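Local coordinates for monoglyceride lipase (Saccharomyces cerevisiae, PDB 4ZWN), which hydrolyses monoacylglycerols to free fatty acids and glycerol, preferring monounsaturated substrates, and also takes part in the breakdown of fatty acid ethyl esters, at residues V64-G69 with F139-S144; G165-G170 with P263-H268. The protein carries 2 engineered substitutions. All coordinates share one frame; numbering follows the deposited sequence.

Contact 1. Residues V64-G69 with F139-S144; sequences VLLIHG and FMWGHS
L65 and I67 exchange backbone hydrogen bonds with F139, W141 and H143 in a parallel ladder at the centre of the alpha/beta-hydrolase sheet. Strand 139-143 runs into the GXSXG motif, G142 to S144 here, consistent with a nucleophile elbow at S144. Four backbone bonds join the segments. L65 donates N to F139 O at 2.7 Å and gives its own O to W141 N. I67 N reaches W141 O, also at 2.7 Å. The last bond, H143 N to I67 O, is longer at 3.2 Å. I67 O also receives a CA-H contact from G142. On the other edge V64 bonds to E90 and F92, L66 to F92, and L66 O also meets T93 OG1.

On one face, W141 has CG anti to the backbone N (chi1 175°), and its ring lies beside L66. L66 CD2 sits 3.6 Å from W141 CE3 and meets the ring obliquely. F305 meets the same indole edge-to-face. On the other face, I67 CD1 packs on M140 CG at 3.9 Å, near helix 145-156.

The polar side chains find partners too. H143 ND1 bonds to S169 OG. The OG of S144, the inferred nucleophile, bonds to N275 ND2. H68 holds Q96 N through NE2. Its other nitrogen, ND1, bonds to G69 O at 2.8 Å, with the oxygen in the imidazole plane but the nitrogen above the carbonyl plane.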
loop_
_atom_site.group_PDB
_atom_site.type_symbol
_atom_site.label_atom_id
_atom_site.label_comp_id
_atom_site.label_asym_id
_atom_site.label_seq_id
_atom_site.Cartn_x
_atom_site.Cartn_y
_atom_site.Cartn_z
ATOM N N VAL A 64 -7.259 8.996 -5.270
ATOM C CA VAL A 64 -6.227 7.981 -5.080
ATOM C C VAL A 64 -6.742 6.795 -4.265
ATOM O O VAL A 64 -7.225 6.959 -3.145
ATOM C CB VAL A 64 -4.978 8.557 -4.379
ATOM C CG1 VAL A 64 -3.828 7.574 -4.479
ATOM C CG2 VAL A 64 -4.579 9.891 -4.993
ATOM N N LEU A 65 -6.633 5.603 -4.844
ATOM C CA LEU A 65 -6.991 4.362 -4.167
ATOM C C LEU A 65 -5.798 3.853 -3.356
ATOM O O LEU A 65 -4.739 3.561 -3.912
ATOM C CB LEU A 65 -7.434 3.307 -5.185
ATOM C CG LEU A 65 -8.471 2.247 -4.794
ATOM C CD1 LEU A 65 -8.664 1.261 -5.936
ATOM C CD2 LEU A 65 -8.103 1.513 -3.517
ATOM N N LEU A 66 -5.970 3.732 -2.044
ATOM C CA LEU A 66 -4.865 3.319 -1.186
ATOM C C LEU A 66 -4.948 1.841 -0.805
ATOM O O LEU A 66 -5.930 1.391 -0.215
ATOM C CB LEU A 66 -4.822 4.182 0.075
ATOM C CG LEU A 66 -4.846 5.701 -0.128
ATOM C CD1 LEU A 66 -4.564 6.416 1.177
ATOM C CD2 LEU A 66 -3.852 6.134 -1.187
ATOM N N ILE A 67 -3.907 1.092 -1.153
ATOM C CA ILE A 67 -3.799 -0.310 -0.773
ATOM C C ILE A 67 -2.814 -0.454 0.382
ATOM O O ILE A 67 -1.602 -0.343 0.186
ATOM C CB ILE A 67 -3.339 -1.190 -1.949
ATOM C CG1 ILE A 67 -4.158 -0.881 -3.202
ATOM C CG2 ILE A 67 -3.443 -2.666 -1.583
ATOM C CD1 ILE A 67 -3.710 -1.643 -4.425
ATOM N N HIS A 68 -3.333 -0.698 1.582
ATOM C CA HIS A 68 -2.494 -0.751 2.776
ATOM C C HIS A 68 -1.598 -1.983 2.789
ATOM O O HIS A 68 -1.792 -2.920 2.011
ATOM C CB HIS A 68 -3.349 -0.708 4.051
ATOM C CG HIS A 68 -4.168 -1.944 4.286
ATOM N ND1 HIS A 68 -3.629 -3.111 4.782
ATOM C CD2 HIS A 68 -5.490 -2.181 4.116
ATOM C CE1 HIS A 68 -4.582 -4.021 4.895
ATOM N NE2 HIS A 68 -5.723 -3.481 4.497
ATOM N N GLY A 69 -0.611 -1.970 3.678
ATOM C CA GLY A 69 0.306 -3.084 3.815
ATOM C C GLY A 69 -0.119 -4.058 4.896
ATOM O O GLY A 69 -1.091 -3.820 5.620
ATOM N N PHE A 139 -6.080 7.127 -9.412
ATOM C CA PHE A 139 -4.713 6.654 -9.227
ATOM C C PHE A 139 -4.670 5.536 -8.193
ATOM O O PHE A 139 -5.557 5.430 -7.346
ATOM C CB PHE A 139 -3.797 7.806 -8.803
ATOM C CG PHE A 139 -3.629 8.869 -9.855
ATOM C CD1 PHE A 139 -4.510 9.937 -9.929
ATOM C CD2 PHE A 139 -2.590 8.801 -10.766
ATOM C CE1 PHE A 139 -4.359 10.915 -10.896
ATOM C CE2 PHE A 139 -2.434 9.774 -11.736
ATOM C CZ PHE A 139 -3.319 10.834 -11.800
ATOM N N MET A 140 -3.635 4.703 -8.267
ATOM C CA MET A 140 -3.495 3.578 -7.351
ATOM C C MET A 140 -2.196 3.671 -6.551
ATOM O O MET A 140 -1.114 3.830 -7.114
ATOM C CB MET A 140 -3.560 2.253 -8.118
ATOM C CG MET A 140 -3.431 1.013 -7.242
ATOM S SD MET A 140 -3.707 -0.526 -8.146
ATOM C CE MET A 140 -5.442 -0.374 -8.557
ATOM N N TRP A 141 -2.323 3.568 -5.232
ATOM C CA TRP A 141 -1.199 3.689 -4.310
ATOM C C TRP A 141 -1.145 2.469 -3.402
ATOM O O TRP A 141 -2.181 1.951 -2.992
ATOM C CB TRP A 141 -1.333 4.969 -3.482
ATOM C CG TRP A 141 -0.301 5.170 -2.404
ATOM C CD1 TRP A 141 0.831 5.928 -2.490
ATOM C CD2 TRP A 141 -0.327 4.640 -1.071
ATOM N NE1 TRP A 141 1.517 5.893 -1.300
ATOM C CE2 TRP A 141 0.829 5.109 -0.412
ATOM C CE3 TRP A 141 -1.210 3.808 -0.373
ATOM C CZ2 TRP A 141 1.125 4.776 0.911
ATOM C CZ3 TRP A 141 -0.914 3.477 0.943
ATOM C CH2 TRP A 141 0.243 3.961 1.569
ATOM N N GLY A 142 0.059 2.009 -3.089
ATOM C CA GLY A 142 0.218 0.864 -2.215
ATOM C C GLY A 142 1.508 0.919 -1.425
ATOM O O GLY A 142 2.537 1.358 -1.938
ATOM N N HIS A 143 1.454 0.481 -0.170
ATOM C CA HIS A 143 2.650 0.427 0.660
ATOM C C HIS A 143 3.038 -1.009 0.996
ATOM O O HIS A 143 2.188 -1.821 1.358
ATOM C CB HIS A 143 2.455 1.217 1.952
ATOM C CG HIS A 143 3.572 1.035 2.932
ATOM N ND1 HIS A 143 4.843 1.518 2.706
ATOM C CD2 HIS A 143 3.616 0.399 4.126
ATOM C CE1 HIS A 143 5.619 1.200 3.726
ATOM N NE2 HIS A 143 4.898 0.519 4.602
ATOM N N SER A 144 4.330 -1.303 0.881
ATOM C CA SER A 144 4.883 -2.632 1.198
ATOM C C SER A 144 4.055 -3.695 0.478
ATOM O O SER A 144 4.047 -3.751 -0.754
ATOM C CB SER A 144 4.862 -2.848 2.713
ATOM O OG SER A 144 5.675 -3.951 3.069
#

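Contact 2. Residues G165-G170 with P263-H268; sequences GYIGSG and PVIIMH
Y166, G168 and G170 bond to P263, I265 and M267 across two neighbouring parallel strands of the alpha/beta-hydrolase sheet. Five backbone hydrogen bonds link the segments. P263 O takes Y166 N, and Y166 O takes I265 N, both at 3.1 Å. I265 O then accepts G168 N in its carbonyl plane. The ladder tightens toward its C-terminal end: M267 N to G168 O and G170 N to M267 O are both 2.7 Å. I265 O, G168 O and M267 O each also receive a CA-H contact, from I167, I266 and S169 respectively.

Apolar contacts fall on both faces. I167 and I265 lie side by side, with CG1 of I167 4.0 Å from CG2 of I265. W323 of helix 310-326 packs on both isoleucines. The first torsion of I265 sets CG1 anti to the backbone N (chi1 -172°) and leaves CG2 between N and the carbonyl carbon, next to I167. On the other face, Y166 CB meets V264 CG1. G168 adds no side chain there, where I266 packs against helix 277-286.

Polar side-chain ends are held by residues beyond the pair. Y166 OH bonds to K160 O. H268 is fixed at both nitrogens, ND1 by S280 OG and NE2 by N275 O. Held this way, the ring presents a face to G170 CA in a CH-pi contact, 3.7 Å from the centroid and 11° off the normal.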
loop_
_atom_site.group_PDB
_atom_site.type_symbol
_atom_site.label_atom_id
_atom_site.label_comp_id
_atom_site.label_asym_id
_atom_site.label_seq_id
_atom_site.Cartn_x
_atom_site.Cartn_y
_atom_site.Cartn_z
ATOM N N GLY A 165 -2.454 6.281 -13.027
ATOM C CA GLY A 165 -1.081 6.229 -12.560
ATOM C C GLY A 165 -0.893 5.293 -11.383
ATOM O O GLY A 165 -1.828 5.032 -10.629
ATOM N N TYR A 166 0.327 4.791 -11.225
ATOM C CA TYR A 166 0.637 3.861 -10.148
ATOM C C TYR A 166 1.723 4.411 -9.236
ATOM O O TYR A 166 2.748 4.910 -9.700
ATOM C CB TYR A 166 1.065 2.508 -10.716
ATOM C CG TYR A 166 -0.017 1.812 -11.507
ATOM C CD1 TYR A 166 -0.174 2.054 -12.866
ATOM C CD2 TYR A 166 -0.884 0.915 -10.895
ATOM C CE1 TYR A 166 -1.163 1.420 -13.594
ATOM C CE2 TYR A 166 -1.875 0.274 -11.616
ATOM C CZ TYR A 166 -2.008 0.532 -12.966
ATOM O OH TYR A 166 -2.991 -0.098 -13.690
ATOM N N ILE A 167 1.487 4.318 -7.932
ATOM C CA ILE A 167 2.451 4.770 -6.940
ATOM C C ILE A 167 2.787 3.647 -5.971
ATOM O O ILE A 167 1.898 3.062 -5.351
ATOM C CB ILE A 167 1.923 5.974 -6.150
ATOM C CG1 ILE A 167 1.479 7.081 -7.110
ATOM C CG2 ILE A 167 2.982 6.468 -5.177
ATOM C CD1 ILE A 167 0.715 8.198 -6.448
ATOM N N GLY A 168 4.074 3.346 -5.846
ATOM C CA GLY A 168 4.528 2.336 -4.910
ATOM C C GLY A 168 5.287 2.944 -3.745
ATOM O O GLY A 168 6.170 3.779 -3.936
ATOM N N SER A 169 4.932 2.527 -2.535
ATOM C CA SER A 169 5.622 2.969 -1.331
ATOM C C SER A 169 6.400 1.814 -0.725
ATOM O O SER A 169 5.813 0.940 -0.083
ATOM C CB SER A 169 4.632 3.528 -0.308
ATOM O OG SER A 169 5.259 3.734 0.947
ATOM N N GLY A 170 7.717 1.829 -0.923
ATOM C CA GLY A 170 8.582 0.726 -0.534
ATOM C C GLY A 170 7.937 -0.621 -0.800
ATOM O O GLY A 170 7.708 -1.391 0.132
ATOM N N PRO A 263 2.131 5.935 -16.301
ATOM C CA PRO A 263 3.101 6.558 -15.394
ATOM C C PRO A 263 3.311 5.762 -14.105
ATOM O O PRO A 263 2.347 5.375 -13.443
ATOM C CB PRO A 263 2.486 7.934 -15.100
ATOM C CG PRO A 263 1.063 7.831 -15.505
ATOM C CD PRO A 263 1.004 6.828 -16.609
ATOM N N VAL A 264 4.575 5.509 -13.777
ATOM C CA VAL A 264 4.941 4.805 -12.553
ATOM C C VAL A 264 5.894 5.637 -11.725
ATOM O O VAL A 264 6.782 6.298 -12.269
ATOM C CB VAL A 264 5.636 3.453 -12.832
ATOM C CG1 VAL A 264 5.011 2.353 -11.981
ATOM C CG2 VAL A 264 5.609 3.118 -14.309
ATOM N N ILE A 265 5.727 5.604 -10.413
ATOM C CA ILE A 265 6.739 6.168 -9.545
ATOM C C ILE A 265 6.814 5.339 -8.266
ATOM O O ILE A 265 5.797 4.988 -7.663
ATOM C CB ILE A 265 6.474 7.657 -9.223
ATOM C CG1 ILE A 265 7.650 8.284 -8.461
ATOM C CG2 ILE A 265 5.153 7.864 -8.484
ATOM C CD1 ILE A 265 7.683 9.804 -8.504
ATOM N N ILE A 266 8.032 4.976 -7.887
ATOM C CA ILE A 266 8.242 4.247 -6.646
ATOM C C ILE A 266 8.985 5.124 -5.652
ATOM O O ILE A 266 10.007 5.754 -6.006
ATOM C CB ILE A 266 9.013 2.929 -6.869
ATOM C CG1 ILE A 266 8.146 1.921 -7.651
ATOM C CG2 ILE A 266 9.426 2.327 -5.533
ATOM C CD1 ILE A 266 8.841 0.605 -8.000
ATOM N N MET A 267 8.464 5.195 -4.422
ATOM C CA MET A 267 9.159 5.955 -3.381
ATOM C C MET A 267 9.554 4.989 -2.269
ATOM O O MET A 267 8.720 4.207 -1.772
ATOM C CB MET A 267 8.303 7.074 -2.862
ATOM C CG MET A 267 7.723 7.844 -3.997
ATOM S SD MET A 267 6.266 8.809 -3.703
ATOM C CE MET A 267 6.197 9.609 -5.300
ATOM N N HIS A 268 10.822 5.049 -1.872
ATOM C CA HIS A 268 11.415 4.014 -1.045
ATOM C C HIS A 268 12.482 4.612 -0.149
ATOM O O HIS A 268 13.413 5.244 -0.644
ATOM C CB HIS A 268 12.004 2.919 -1.943
ATOM C CG HIS A 268 12.162 1.594 -1.268
ATOM N ND1 HIS A 268 11.939 0.401 -1.920
ATOM C CD2 HIS A 268 12.500 1.267 0.005
ATOM C CE1 HIS A 268 12.134 -0.601 -1.086
ATOM N NE2 HIS A 268 12.474 -0.106 0.089
#

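How the contacts relate
Contacts 1 and 2 are adjacent parts of the parallel portion of one mixed sheet, with centres about 9 Å apart. Strands 138-143 and 165-169 join them edge to edge. M140 O lies 2.8 Å from I167 N, and G142 O lies 2.7 Å from S169 N, both probable hydrogen bonds. W141 CD1 also packs on I167 CG2 at 3.5 Å. Both contacts reach the inferred catalytic triad at the C-terminal ends of their strands. Contact 1 supplies the nucleophile S144, and its H143 side chain is about 3 Å from that of H302. In contact 2, the H268 side chain is about 3 Å from that of D272. N275 ties the two contacts together, its ND2 also bonding to G170 O.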